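Local coordinates for tight junction protein ZO-3 (Homo sapiens, PDB 3KFV) that acts as a MAGUK scaffold, linking tight-junction membrane proteins such as claudins and occludin to the actin cytoskeleton, at residues R8-L13 with L213-Y218; G152-I157 with K234-W239; Q169-E174 with R192-K197. One frame throughout, in Å; residues are numbered along the deposited sequence.

Interaction 1: residues R8-L13 with L213-Y218; sequences RTHFEL and LNYVQY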
ATOM      1  N   ARG A   8      -1.716  13.582   9.254  1.00 34.66           N
ATOM      2  CA  ARG A   8      -2.417  12.366   8.871  1.00 35.34           C
ATOM      3  C   ARG A   8      -3.757  12.294   9.617  1.00 36.59           C
ATOM      4  O   ARG A   8      -3.824  12.542  10.821  1.00 37.97           O
ATOM      5  CB  ARG A   8      -1.555  11.138   9.144  1.00 29.14           C
ATOM      6  CG  ARG A   8      -1.830   9.992   8.198  1.00 31.92           C
ATOM      7  CD  ARG A   8      -0.744   8.927   8.272  1.00 34.56           C
ATOM      8  NE  ARG A   8      -0.771   8.145   9.508  1.00 33.40           N
ATOM      9  CZ  ARG A   8      -1.027   6.843   9.560  1.00 33.54           C
ATOM     10  NH1 ARG A   8      -1.280   6.173   8.446  1.00 34.85           N
ATOM     11  NH2 ARG A   8      -1.025   6.206  10.721  1.00 36.19           N
ATOM     12  N   THR A   9      -4.825  11.974   8.893  1.00 33.79           N
ATOM     13  CA  THR A   9      -6.170  12.013   9.454  1.00 34.18           C
ATOM     14  C   THR A   9      -6.622  10.636   9.950  1.00 36.32           C
ATOM     15  O   THR A   9      -6.456   9.634   9.258  1.00 37.72           O
ATOM     16  CB  THR A   9      -7.178  12.560   8.418  1.00 34.64           C
ATOM     17  OG1 THR A   9      -7.221  11.689   7.285  1.00 35.70           O
ATOM     18  CG2 THR A   9      -6.767  13.946   7.945  1.00 33.04           C
ATOM     19  N   HIS A  10      -7.196  10.588  11.148  1.00 36.20           N
ATOM     20  CA  HIS A  10      -7.617   9.323  11.744  1.00 35.43           C
ATOM     21  C   HIS A  10      -9.116   9.266  12.046  1.00 39.93           C
ATOM     22  O   HIS A  10      -9.563   8.581  12.970  1.00 37.43           O
ATOM     23  CB  HIS A  10      -6.787   9.022  12.992  1.00 33.89           C
ATOM     24  CG  HIS A  10      -5.345   8.770  12.693  1.00 38.36           C
ATOM     25  ND1 HIS A  10      -4.875   7.541  12.280  1.00 36.15           N
ATOM     26  CD2 HIS A  10      -4.272   9.596  12.713  1.00 36.50           C
ATOM     27  CE1 HIS A  10      -3.572   7.618  12.073  1.00 37.06           C
ATOM     28  NE2 HIS A  10      -3.182   8.853  12.330  1.00 36.96           N
ATOM     29  N   PHE A  11      -9.886   9.995  11.252  1.00 38.83           N
ATOM     30  CA  PHE A  11     -11.331   9.871  11.278  1.00 42.06           C
ATOM     31  C   PHE A  11     -11.872  10.224   9.897  1.00 45.64           C
ATOM     32  O   PHE A  11     -11.153  10.787   9.068  1.00 42.66           O
ATOM     33  CB  PHE A  11     -11.941  10.757  12.371  1.00 43.91           C
ATOM     34  CG  PHE A  11     -11.637  12.220  12.215  1.00 43.77           C
ATOM     35  CD1 PHE A  11     -12.573  13.081  11.654  1.00 43.25           C
ATOM     36  CD2 PHE A  11     -10.421  12.738  12.630  1.00 39.47           C
ATOM     37  CE1 PHE A  11     -12.297  14.431  11.501  1.00 41.41           C
ATOM     38  CE2 PHE A  11     -10.141  14.085  12.486  1.00 40.85           C
ATOM     39  CZ  PHE A  11     -11.080  14.934  11.920  1.00 40.29           C
ATOM     40  N   GLU A  12     -13.130   9.880   9.645  1.00 45.21           N
ATOM     41  CA  GLU A  12     -13.734  10.126   8.343  1.00 44.58           C
ATOM     42  C   GLU A  12     -14.431  11.488   8.290  1.00 49.39           C
ATOM     43  O   GLU A  12     -15.009  11.945   9.278  1.00 45.99           O
ATOM     44  CB  GLU A  12     -14.711   8.998   7.984  1.00 45.07           C
ATOM     45  CG  GLU A  12     -14.109   7.877   7.124  1.00 49.80           C
ATOM     46  CD  GLU A  12     -12.990   7.101   7.824  1.00 52.95           C
ATOM     47  OE1 GLU A  12     -13.068   6.902   9.057  1.00 52.57           O
ATOM     48  OE2 GLU A  12     -12.033   6.678   7.139  1.00 51.23           O
ATOM     49  N   LEU A  13     -14.355  12.138   7.133  1.00 50.25           N
ATOM     50  CA  LEU A  13     -15.037  13.408   6.918  1.00 46.49           C
ATOM     51  C   LEU A  13     -15.499  13.514   5.467  1.00 54.36           C
ATOM     52  O   LEU A  13     -14.747  13.198   4.541  1.00 50.57           O
ATOM     53  CB  LEU A  13     -14.121  14.581   7.257  1.00 45.46           C
ATOM     54  CG  LEU A  13     -14.770  15.963   7.174  1.00 48.31           C
ATOM     55  CD1 LEU A  13     -15.773  16.136   8.302  1.00 43.06           C
ATOM     56  CD2 LEU A  13     -13.725  17.068   7.208  1.00 38.71           C
ATOM     57  N   LEU A 213      -1.805  -2.368   6.077  1.00 34.16           N
ATOM     58  CA  LEU A 213      -0.356  -2.195   6.175  1.00 36.46           C
ATOM     59  C   LEU A 213       0.038  -0.744   5.936  1.00 35.27           C
ATOM     60  O   LEU A 213       0.915  -0.204   6.617  1.00 33.70           O
ATOM     61  CB  LEU A 213       0.378  -3.111   5.191  1.00 37.73           C
ATOM     62  CG  LEU A 213       0.363  -4.603   5.524  1.00 36.68           C
ATOM     63  CD1 LEU A 213       0.702  -5.425   4.299  1.00 33.35           C
ATOM     64  CD2 LEU A 213       1.313  -4.914   6.673  1.00 33.76           C
ATOM     65  N   ASN A 214      -0.607  -0.116   4.962  1.00 30.67           N
ATOM     66  CA  ASN A 214      -0.403   1.305   4.746  1.00 31.45           C
ATOM     67  C   ASN A 214      -0.770   2.089   6.001  1.00 35.66           C
ATOM     68  O   ASN A 214      -0.101   3.059   6.349  1.00 36.76           O
ATOM     69  CB  ASN A 214      -1.224   1.800   3.562  1.00 27.27           C
ATOM     70  CG  ASN A 214      -0.601   1.442   2.238  1.00 27.79           C
ATOM     71  OD1 ASN A 214       0.591   1.149   2.161  1.00 35.15           O
ATOM     72  ND2 ASN A 214      -1.397   1.469   1.183  1.00 29.28           N
ATOM     73  N   TYR A 215      -1.824   1.652   6.685  1.00 32.80           N
ATOM     74  CA  TYR A 215      -2.342   2.386   7.830  1.00 32.83           C
ATOM     75  C   TYR A 215      -1.408   2.340   9.037  1.00 36.17           C
ATOM     76  O   TYR A 215      -1.189   3.360   9.698  1.00 35.48           O
ATOM     77  CB  TYR A 215      -3.735   1.884   8.216  1.00 35.61           C
ATOM     78  CG  TYR A 215      -4.431   2.792   9.202  1.00 35.40           C
ATOM     79  CD1 TYR A 215      -4.727   4.107   8.866  1.00 38.02           C
ATOM     80  CD2 TYR A 215      -4.780   2.345  10.466  1.00 34.08           C
ATOM     81  CE1 TYR A 215      -5.357   4.949   9.758  1.00 38.60           C
ATOM     82  CE2 TYR A 215      -5.410   3.183  11.367  1.00 35.83           C
ATOM     83  CZ  TYR A 215      -5.695   4.481  11.005  1.00 35.37           C
ATOM     84  OH  TYR A 215      -6.314   5.324  11.890  1.00 39.70           O
ATOM     85  N   VAL A 216      -0.869   1.159   9.327  1.00 36.99           N
ATOM     86  CA  VAL A 216       0.094   1.021  10.418  1.00 40.92           C
ATOM     87  C   VAL A 216       1.491   1.440   9.971  1.00 37.21           C
ATOM     88  O   VAL A 216       2.452   1.301  10.719  1.00 41.22           O
ATOM     89  CB  VAL A 216       0.147  -0.416  10.984  1.00 39.94           C
ATOM     90  CG1 VAL A 216      -1.219  -0.825  11.513  1.00 38.51           C
ATOM     91  CG2 VAL A 216       0.643  -1.393   9.927  1.00 36.02           C
ATOM     92  N   GLN A 217       1.596   1.936   8.743  1.00 34.18           N
ATOM     93  CA  GLN A 217       2.825   2.571   8.269  1.00 38.35           C
ATOM     94  C   GLN A 217       3.985   1.606   7.996  1.00 41.06           C
ATOM     95  O   GLN A 217       5.157   1.963   8.127  1.00 38.11           O
ATOM     96  CB  GLN A 217       3.243   3.690   9.224  1.00 39.68           C
ATOM     97  CG  GLN A 217       2.173   4.759   9.366  1.00 40.83           C
ATOM     98  CD  GLN A 217       2.661   5.988  10.101  1.00 45.79           C
ATOM     99  OE1 GLN A 217       2.871   7.039   9.490  1.00 47.91           O
ATOM    100  NE2 GLN A 217       2.848   5.867  11.419  1.00 39.97           N
ATOM    101  N   TYR A 218       3.638   0.382   7.613  1.00 43.31           N
ATOM    102  CA  TYR A 218       4.600  -0.564   7.079  1.00 36.01           C
ATOM    103  C   TYR A 218       4.807  -0.263   5.604  1.00 34.38           C
ATOM    104  O   TYR A 218       5.797  -0.677   5.012  1.00 37.00           O
ATOM    105  CB  TYR A 218       4.086  -1.987   7.258  1.00 38.62           C
ATOM    106  CG  TYR A 218       4.452  -2.587   8.591  1.00 38.45           C
ATOM    107  CD1 TYR A 218       5.130  -3.793   8.664  1.00 38.14           C
ATOM    108  CD2 TYR A 218       4.143  -1.935   9.776  1.00 41.30           C
ATOM    109  CE1 TYR A 218       5.479  -4.343   9.881  1.00 45.64           C
ATOM    110  CE2 TYR A 218       4.485  -2.479  11.005  1.00 43.81           C
ATOM    111  CZ  TYR A 218       5.154  -3.685  11.052  1.00 47.17           C
ATOM    112  OH  TYR A 218       5.506  -4.242  12.265  1.00 44.50           O
TER
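The tight part of this contact is buried and polar. R8, at the end of strand 5-9, sends its side chain toward the last turn of helix 207-215 and bends at chi3 (72°), presenting NH1 and NH2 end-on to one backbone acceptor. NH1 of R8 lies 3.1 Å from Y215 O, in the carbonyl plane on a lone pair, while R8 NH2, 3.0 Å from the same Y215 O, comes in nearly along the C=O axis. Both bonds run close to the guanidinium plane. Beside this grip, H10 ND1 and Y215 OH meet at 2.7 Å, almost straight (177°), with the hydroxyl at the edge of the imidazole; the two rings cross obliquely. The phenol oxygen is also bonded to T126. E135 takes R8 NE and H10 NE2, and the ring of Y131 packs against R8, H10 and Y215.

Toward the partly exposed side the contact loosens. Q217 lays its amide over one face of the guanidinium, the planes 6° apart, with Q217 CD 3.7 Å from R8 NH2: a stack of flat groups with no bond between them. N214 O stands 3.9 Å from R8 NH1. Q217 has positive phi and closes helix 207-215 with a Schellman motif, so R8 meets a backbone carbonyl at the helix C-terminus, a joint between the SH3 and guanylate kinase-like parts of a MAGUK SH3-GK unit.

Interaction 2: residues G152-I157 with K234-W239; sequences GPVADI and KALRQW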
ATOM      1  N   GLY A 152      -1.017  -9.511  -9.240  1.00 35.57           N
ATOM      2  CA  GLY A 152      -0.970  -9.952 -10.621  1.00 37.62           C
ATOM      3  C   GLY A 152      -0.831 -11.457 -10.720  1.00 38.37           C
ATOM      4  O   GLY A 152      -0.755 -12.150  -9.707  1.00 41.31           O
ATOM      5  N   PRO A 153      -0.784 -11.976 -11.950  1.00 40.42           N
ATOM      6  CA  PRO A 153      -0.861 -13.422 -12.173  1.00 45.09           C
ATOM      7  C   PRO A 153       0.481 -14.141 -12.054  1.00 46.47           C
ATOM      8  O   PRO A 153       0.604 -15.245 -12.589  1.00 45.54           O
ATOM      9  CB  PRO A 153      -1.370 -13.525 -13.620  1.00 47.93           C
ATOM     10  CG  PRO A 153      -1.654 -12.107 -14.072  1.00 44.48           C
ATOM     11  CD  PRO A 153      -0.798 -11.235 -13.216  1.00 46.49           C
ATOM     12  N   VAL A 154       1.461 -13.543 -11.379  1.00 42.92           N
ATOM     13  CA  VAL A 154       2.756 -14.203 -11.203  1.00 40.10           C
ATOM     14  C   VAL A 154       3.325 -14.005  -9.818  1.00 37.89           C
ATOM     15  O   VAL A 154       4.520 -14.204  -9.603  1.00 37.27           O
ATOM     16  CB  VAL A 154       3.803 -13.730 -12.223  1.00 39.89           C
ATOM     17  CG1 VAL A 154       3.486 -14.283 -13.603  1.00 41.78           C
ATOM     18  CG2 VAL A 154       3.893 -12.207 -12.237  1.00 42.33           C
ATOM     19  N   ALA A 155       2.469 -13.616  -8.882  1.00 40.22           N
ATOM     20  CA  ALA A 155       2.902 -13.425  -7.505  1.00 41.06           C
ATOM     21  C   ALA A 155       3.684 -14.646  -7.031  1.00 41.88           C
ATOM     22  O   ALA A 155       4.764 -14.519  -6.457  1.00 42.50           O
ATOM     23  CB  ALA A 155       1.710 -13.164  -6.598  1.00 36.65           C
ATOM     24  N   ASP A 156       3.139 -15.830  -7.288  1.00 42.21           N
ATOM     25  CA  ASP A 156       3.782 -17.066  -6.848  1.00 43.06           C
ATOM     26  C   ASP A 156       5.160 -17.254  -7.481  1.00 38.68           C
ATOM     27  O   ASP A 156       6.143 -17.522  -6.786  1.00 37.02           O
ATOM     28  CB  ASP A 156       2.879 -18.285  -7.099  1.00 45.40           C
ATOM     29  CG  ASP A 156       2.407 -18.390  -8.545  1.00 50.81           C
ATOM     30  OD1 ASP A 156       2.706 -17.484  -9.354  1.00 46.90           O
ATOM     31  OD2 ASP A 156       1.731 -19.391  -8.873  1.00 51.68           O
ATOM     32  N   ILE A 157       5.225 -17.108  -8.798  1.00 36.85           N
ATOM     33  CA  ILE A 157       6.481 -17.235  -9.528  1.00 39.23           C
ATOM     34  C   ILE A 157       7.499 -16.200  -9.069  1.00 38.29           C
ATOM     35  O   ILE A 157       8.658 -16.529  -8.796  1.00 38.01           O
ATOM     36  CB  ILE A 157       6.260 -17.080 -11.042  1.00 40.52           C
ATOM     37  CG1 ILE A 157       5.451 -18.265 -11.579  1.00 40.19           C
ATOM     38  CG2 ILE A 157       7.592 -16.947 -11.763  1.00 37.15           C
ATOM     39  CD1 ILE A 157       4.776 -17.994 -12.908  1.00 38.61           C
ATOM     40  N   LYS A 234      -0.778 -17.872 -20.251  1.00 58.44           N
ATOM     41  CA  LYS A 234      -0.709 -19.325 -20.152  1.00 56.28           C
ATOM     42  C   LYS A 234       0.664 -19.797 -20.599  1.00 50.99           C
ATOM     43  O   LYS A 234       1.245 -20.707 -20.007  1.00 52.07           O
ATOM     44  CB  LYS A 234      -1.792 -19.971 -21.015  1.00 57.82           C
ATOM     45  CG  LYS A 234      -1.928 -21.469 -20.821  1.00 61.81           C
ATOM     46  CD  LYS A 234      -2.879 -22.070 -21.847  1.00 68.64           C
ATOM     47  CE  LYS A 234      -2.948 -23.589 -21.719  1.00 80.52           C
ATOM     48  NZ  LYS A 234      -3.733 -24.204 -22.828  1.00 74.82           N
ATOM     49  N   ALA A 235       1.180 -19.164 -21.647  1.00 48.92           N
ATOM     50  CA  ALA A 235       2.509 -19.470 -22.149  1.00 49.24           C
ATOM     51  C   ALA A 235       3.538 -19.196 -21.068  1.00 49.91           C
ATOM     52  O   ALA A 235       4.284 -20.087 -20.663  1.00 55.13           O
ATOM     53  CB  ALA A 235       2.808 -18.646 -23.381  1.00 50.13           C
ATOM     54  N   LEU A 236       3.568 -17.952 -20.603  1.00 51.63           N
ATOM     55  CA  LEU A 236       4.472 -17.536 -19.534  1.00 50.93           C
ATOM     56  C   LEU A 236       4.448 -18.491 -18.337  1.00 47.60           C
ATOM     57  O   LEU A 236       5.492 -18.883 -17.822  1.00 43.10           O
ATOM     58  CB  LEU A 236       4.111 -16.122 -19.075  1.00 47.31           C
ATOM     59  CG  LEU A 236       5.002 -15.461 -18.024  1.00 46.84           C
ATOM     60  CD1 LEU A 236       6.458 -15.494 -18.458  1.00 53.34           C
ATOM     61  CD2 LEU A 236       4.552 -14.036 -17.793  1.00 44.84           C
ATOM     62  N   ARG A 237       3.250 -18.857 -17.895  1.00 49.76           N
ATOM     63  CA  ARG A 237       3.124 -19.718 -16.725  1.00 47.56           C
ATOM     64  C   ARG A 237       3.643 -21.122 -17.004  1.00 49.25           C
ATOM     65  O   ARG A 237       4.333 -21.705 -16.172  1.00 50.07           O
ATOM     66  CB  ARG A 237       1.681 -19.745 -16.205  1.00 41.28           C
ATOM     67  CG  ARG A 237       1.287 -18.475 -15.454  1.00 39.88           C
ATOM     68  CD  ARG A 237       0.024 -18.648 -14.608  1.00 42.93           C
ATOM     69  NE  ARG A 237       0.196 -19.624 -13.535  1.00 42.99           N
ATOM     70  CZ  ARG A 237       0.774 -19.365 -12.364  1.00 45.15           C
ATOM     71  NH1 ARG A 237       0.887 -20.324 -11.455  1.00 45.04           N
ATOM     72  NH2 ARG A 237       1.244 -18.154 -12.099  1.00 44.73           N
ATOM     73  N   GLN A 238       3.326 -21.655 -18.180  1.00 51.98           N
ATOM     74  CA  GLN A 238       3.751 -23.001 -18.547  1.00 48.43           C
ATOM     75  C   GLN A 238       5.269 -23.091 -18.566  1.00 49.78           C
ATOM     76  O   GLN A 238       5.845 -24.136 -18.266  1.00 54.09           O
ATOM     77  CB  GLN A 238       3.194 -23.387 -19.918  1.00 53.64           C
ATOM     78  CG  GLN A 238       3.241 -24.887 -20.204  1.00 59.88           C
ATOM     79  CD  GLN A 238       2.179 -25.658 -19.426  1.00 67.41           C
ATOM     80  OE1 GLN A 238       1.002 -25.274 -19.408  1.00 62.02           O
ATOM     81  NE2 GLN A 238       2.592 -26.750 -18.780  1.00 53.60           N
ATOM     82  N   TRP A 239       5.909 -21.980 -18.915  1.00 48.58           N
ATOM     83  CA  TRP A 239       7.361 -21.908 -19.044  1.00 43.16           C
ATOM     84  C   TRP A 239       8.054 -21.705 -17.694  1.00 42.72           C
ATOM     85  O   TRP A 239       9.090 -22.314 -17.432  1.00 43.19           O
ATOM     86  CB  TRP A 239       7.724 -20.811 -20.055  1.00 45.23           C
ATOM     87  CG  TRP A 239       9.117 -20.239 -19.992  1.00 45.12           C
ATOM     88  CD1 TRP A 239       9.457 -18.962 -19.642  1.00 42.72           C
ATOM     89  CD2 TRP A 239      10.345 -20.902 -20.330  1.00 44.62           C
ATOM     90  NE1 TRP A 239      10.820 -18.794 -19.727  1.00 45.51           N
ATOM     91  CE2 TRP A 239      11.389 -19.969 -20.144  1.00 42.36           C
ATOM     92  CE3 TRP A 239      10.666 -22.195 -20.759  1.00 45.59           C
ATOM     93  CZ2 TRP A 239      12.727 -20.287 -20.372  1.00 42.27           C
ATOM     94  CZ3 TRP A 239      12.004 -22.509 -20.989  1.00 43.14           C
ATOM     95  CH2 TRP A 239      13.014 -21.558 -20.797  1.00 42.11           C
TER
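Charge pairing dominates here: R237 of helix 230-240 and D156 in the first turn of helix 155-165 meet tip to tip, their flat groups nearly coplanar (16° apart). R237 bends at chi3 and offers NH1 and NH2 end-on, one to each carboxylate oxygen. NH1 of R237 lies 2.9 Å from D156 OD2, and R237 NH2 is 3.2 Å from D156 OD1 in an almost straight bond (177°); both oxygens use their syn lone pairs. With CG of D156 in the crowded position between backbone N and carbonyl carbon (chi1 54°), OD1 also accepts from I157 N, which reaches it from above the carboxylate plane.

With uncharged acceptors, R237 makes two further hydrogen bonds: a weak one from NH2 to P153 O, at 3.0 Å, and one from NH1 to S244. These bonds probably hold the guanidinium from turning.

Packing borders the charged pair: the I157 CD1 methyl comes obliquely to within 3.6 Å of R237 NH2, a van der Waals contact, and the apolar pair is V154 CG1 with L236 CD2 at 4.3 Å. P153 is covered further by L251 and A255 of helix 248-262.

V154 occupies the N-cap position of helix 155-165, which follows strand 148-151; by fold and family this strand-loop-helix probably corresponds to the P-loop of guanylate kinases, though I157 stands at the second glycine of the Walker A pattern, counted from G152.

Interaction 3: residues Q169-E174 with R192-K197; sequences QFEIAE and RVIAEK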
ATOM      1  N   GLN A 169      17.676 -11.821   1.783  1.00 45.35           N
ATOM      2  CA  GLN A 169      17.012 -10.529   1.655  1.00 43.10           C
ATOM      3  C   GLN A 169      15.512 -10.655   1.501  1.00 38.23           C
ATOM      4  O   GLN A 169      14.807  -9.651   1.489  1.00 38.70           O
ATOM      5  CB  GLN A 169      17.556  -9.779   0.450  1.00 44.03           C
ATOM      6  CG  GLN A 169      19.045  -9.890   0.299  1.00 44.21           C
ATOM      7  CD  GLN A 169      19.627  -8.641  -0.289  1.00 51.31           C
ATOM      8  OE1 GLN A 169      19.144  -7.533  -0.020  1.00 47.56           O
ATOM      9  NE2 GLN A 169      20.673  -8.799  -1.098  1.00 52.33           N
ATOM     10  N   PHE A 170      15.037 -11.889   1.370  1.00 38.17           N
ATOM     11  CA  PHE A 170      13.628 -12.150   1.118  1.00 34.87           C
ATOM     12  C   PHE A 170      13.161 -13.395   1.848  1.00 34.20           C
ATOM     13  O   PHE A 170      13.871 -14.393   1.914  1.00 35.67           O
ATOM     14  CB  PHE A 170      13.369 -12.335  -0.380  1.00 32.90           C
ATOM     15  CG  PHE A 170      13.600 -11.098  -1.199  1.00 34.67           C
ATOM     16  CD1 PHE A 170      12.633 -10.110  -1.274  1.00 36.20           C
ATOM     17  CD2 PHE A 170      14.778 -10.928  -1.906  1.00 35.95           C
ATOM     18  CE1 PHE A 170      12.841  -8.970  -2.034  1.00 35.93           C
ATOM     19  CE2 PHE A 170      14.990  -9.796  -2.669  1.00 34.56           C
ATOM     20  CZ  PHE A 170      14.020  -8.815  -2.734  1.00 37.66           C
ATOM     21  N   GLU A 171      11.957 -13.326   2.396  1.00 35.00           N
ATOM     22  CA  GLU A 171      11.283 -14.498   2.918  1.00 34.56           C
ATOM     23  C   GLU A 171       9.808 -14.341   2.621  1.00 35.14           C
ATOM     24  O   GLU A 171       9.261 -13.254   2.768  1.00 35.62           O
ATOM     25  CB  GLU A 171      11.500 -14.646   4.425  1.00 34.06           C
ATOM     26  CG  GLU A 171      10.841 -15.894   4.991  1.00 38.59           C
ATOM     27  CD  GLU A 171      11.124 -16.112   6.468  1.00 49.52           C
ATOM     28  OE1 GLU A 171      10.252 -16.700   7.154  1.00 46.60           O
ATOM     29  OE2 GLU A 171      12.212 -15.705   6.940  1.00 51.75           O
ATOM     30  N   ILE A 172       9.165 -15.419   2.189  1.00 36.42           N
ATOM     31  CA  ILE A 172       7.727 -15.386   1.975  1.00 36.52           C
ATOM     32  C   ILE A 172       6.996 -15.379   3.314  1.00 37.68           C
ATOM     33  O   ILE A 172       7.247 -16.225   4.170  1.00 40.19           O
ATOM     34  CB  ILE A 172       7.252 -16.580   1.137  1.00 32.82           C
ATOM     35  CG1 ILE A 172       7.731 -16.433  -0.302  1.00 34.12           C
ATOM     36  CG2 ILE A 172       5.741 -16.686   1.175  1.00 33.15           C
ATOM     37  CD1 ILE A 172       7.388 -17.605  -1.172  1.00 34.37           C
ATOM     38  N   ALA A 173       6.103 -14.411   3.496  1.00 40.03           N
ATOM     39  CA  ALA A 173       5.265 -14.355   4.687  1.00 39.17           C
ATOM     40  C   ALA A 173       4.244 -15.488   4.637  1.00 48.85           C
ATOM     41  O   ALA A 173       3.476 -15.596   3.681  1.00 53.01           O
ATOM     42  CB  ALA A 173       4.564 -13.013   4.772  1.00 33.39           C
ATOM     43  N   GLU A 174       4.234 -16.333   5.665  1.00 56.10           N
ATOM     44  CA  GLU A 174       3.349 -17.503   5.685  1.00 66.31           C
ATOM     45  C   GLU A 174       1.901 -17.173   6.078  1.00 63.60           C
ATOM     46  O   GLU A 174       1.651 -16.684   7.180  1.00 63.37           O
ATOM     47  CB  GLU A 174       3.914 -18.581   6.617  1.00 67.82           C
ATOM     48  N   ARG A 192       6.265  -8.466  10.802  1.00 36.82           N
ATOM     49  CA  ARG A 192       7.217  -7.888  11.748  1.00 37.92           C
ATOM     50  C   ARG A 192       8.417  -8.809  12.012  1.00 39.33           C
ATOM     51  O   ARG A 192       9.563  -8.366  12.025  1.00 34.96           O
ATOM     52  CB  ARG A 192       6.526  -7.568  13.073  1.00 38.76           C
ATOM     53  CG  ARG A 192       7.241  -6.513  13.901  1.00 40.33           C
ATOM     54  CD  ARG A 192       6.842  -6.580  15.361  1.00 36.05           C
ATOM     55  NE  ARG A 192       5.516  -7.161  15.549  1.00 42.66           N
ATOM     56  CZ  ARG A 192       4.381  -6.464  15.593  1.00 42.03           C
ATOM     57  NH1 ARG A 192       4.394  -5.145  15.457  1.00 41.31           N
ATOM     58  NH2 ARG A 192       3.229  -7.095  15.777  1.00 39.03           N
ATOM     59  N   VAL A 193       8.149 -10.087  12.243  1.00 40.89           N
ATOM     60  CA  VAL A 193       9.219 -11.033  12.536  1.00 38.42           C
ATOM     61  C   VAL A 193      10.225 -11.103  11.382  1.00 41.94           C
ATOM     62  O   VAL A 193      11.436 -11.166  11.618  1.00 42.96           O
ATOM     63  CB  VAL A 193       8.664 -12.438  12.897  1.00 34.16           C
ATOM     64  CG1 VAL A 193       9.649 -13.529  12.533  1.00 31.44           C
ATOM     65  CG2 VAL A 193       8.326 -12.502  14.372  1.00 32.32           C
ATOM     66  N   ILE A 194       9.724 -11.062  10.145  1.00 37.47           N
ATOM     67  CA  ILE A 194      10.577 -11.139   8.956  1.00 33.85           C
ATOM     68  C   ILE A 194      11.389  -9.862   8.740  1.00 39.59           C
ATOM     69  O   ILE A 194      12.554  -9.917   8.347  1.00 40.09           O
ATOM     70  CB  ILE A 194       9.754 -11.416   7.686  1.00 32.83           C
ATOM     71  CG1 ILE A 194       9.301 -12.876   7.649  1.00 30.84           C
ATOM     72  CG2 ILE A 194      10.559 -11.079   6.444  1.00 31.82           C
ATOM     73  CD1 ILE A 194       8.161 -13.136   6.681  1.00 31.28           C
ATOM     74  N   ALA A 195      10.775  -8.711   8.993  1.00 36.47           N
ATOM     75  CA  ALA A 195      11.488  -7.445   8.880  1.00 35.14           C
ATOM     76  C   ALA A 195      12.584  -7.317   9.946  1.00 42.11           C
ATOM     77  O   ALA A 195      13.551  -6.572   9.771  1.00 43.40           O
ATOM     78  CB  ALA A 195      10.518  -6.278   8.959  1.00 31.19           C
ATOM     79  N   GLU A 196      12.429  -8.047  11.047  1.00 43.11           N
ATOM     80  CA  GLU A 196      13.411  -8.033  12.127  1.00 43.23           C
ATOM     81  C   GLU A 196      14.684  -8.773  11.720  1.00 48.76           C
ATOM     82  O   GLU A 196      15.776  -8.435  12.182  1.00 49.16           O
ATOM     83  CB  GLU A 196      12.829  -8.647  13.408  1.00 46.99           C
ATOM     84  CG  GLU A 196      11.901  -7.728  14.200  1.00 44.27           C
ATOM     85  N   LYS A 197      14.535  -9.790  10.868  1.00 47.81           N
ATOM     86  CA  LYS A 197      15.677 -10.503  10.287  1.00 43.78           C
ATOM     87  C   LYS A 197      16.327  -9.669   9.189  1.00 44.70           C
ATOM     88  O   LYS A 197      17.166 -10.163   8.442  1.00 47.16           O
ATOM     89  CB  LYS A 197      15.242 -11.833   9.674  1.00 41.18           C
ATOM     90  CG  LYS A 197      14.665 -12.848  10.638  1.00 41.97           C
ATOM     91  CD  LYS A 197      14.194 -14.082   9.874  1.00 37.92           C
ATOM     92  CE  LYS A 197      13.584 -15.117  10.801  1.00 46.68           C
ATOM     93  NZ  LYS A 197      13.087 -16.309  10.047  1.00 57.27           N
TER
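E171 OE2 is held by one bond across the contact, from the ammonium of K197: NZ of K197 stands 3.3 Å from OE2 of E171 and meets its syn lone pair, making a salt bridge. The other oxygen, E171 OE1, is 4.1 Å from K197 NZ, so the lysine sits nearer one branch of the carboxylate than between the two. Both chains reach out fully. In E171, CG is anti to the backbone N (chi1 -178°) and the chain is extended beyond it; in K197, CG lies beside the backbone N (chi1 -63°) and the rest is straight to NZ. The two cross obliquely, and K197 is exposed, so the charge pair lies toward the solvent side of the contact.

Strand 170-172 is an edge strand of the parallel sheet of the guanylate kinase-like domain. Helix 188-196 lies on the connection from it to the neighbouring parallel strand 200-203, a beta-alpha-beta crossover; E171 and A173 bond through their backbones to that strand. In guanylate kinase enzymes the GMP-binding subdomain is inserted between the corresponding strands; here the connection is short.

On the buried part of the contact, I194 packs between helix 188-196 and the strand. Its CG1, beside the backbone N (chi1 -75°), passes the carboxylate group, 3.9 Å from E171 CD. The CD1 methyl of I194 continues to the A173 backbone, 3.7 Å from A173 CA, and touches the A173 CB methyl at 4.1 Å. I194 also packs on A201, in the strand that pairs with 170-172.

From the N terminus, strand 5-9 opens the first loop, which interaction 1 closes some 200 residues later at the end of helix 207-215, joining the SH3 part to the guanylate kinase-like part. Interaction 2 starts within that loop at 152-157 and ends beyond it at 234-239, so the two cross; it ties the start of helix 155-165 to helix 230-240. Interaction 3, the shortest loop, is nested inside both and joins edge strand 170-172 to helix 188-196. Centres of interactions 1 and 2 lie about 33 Å apart on opposite sides of the chain's centre. Interactions 1 and 3 touch where Y218 packs on R192.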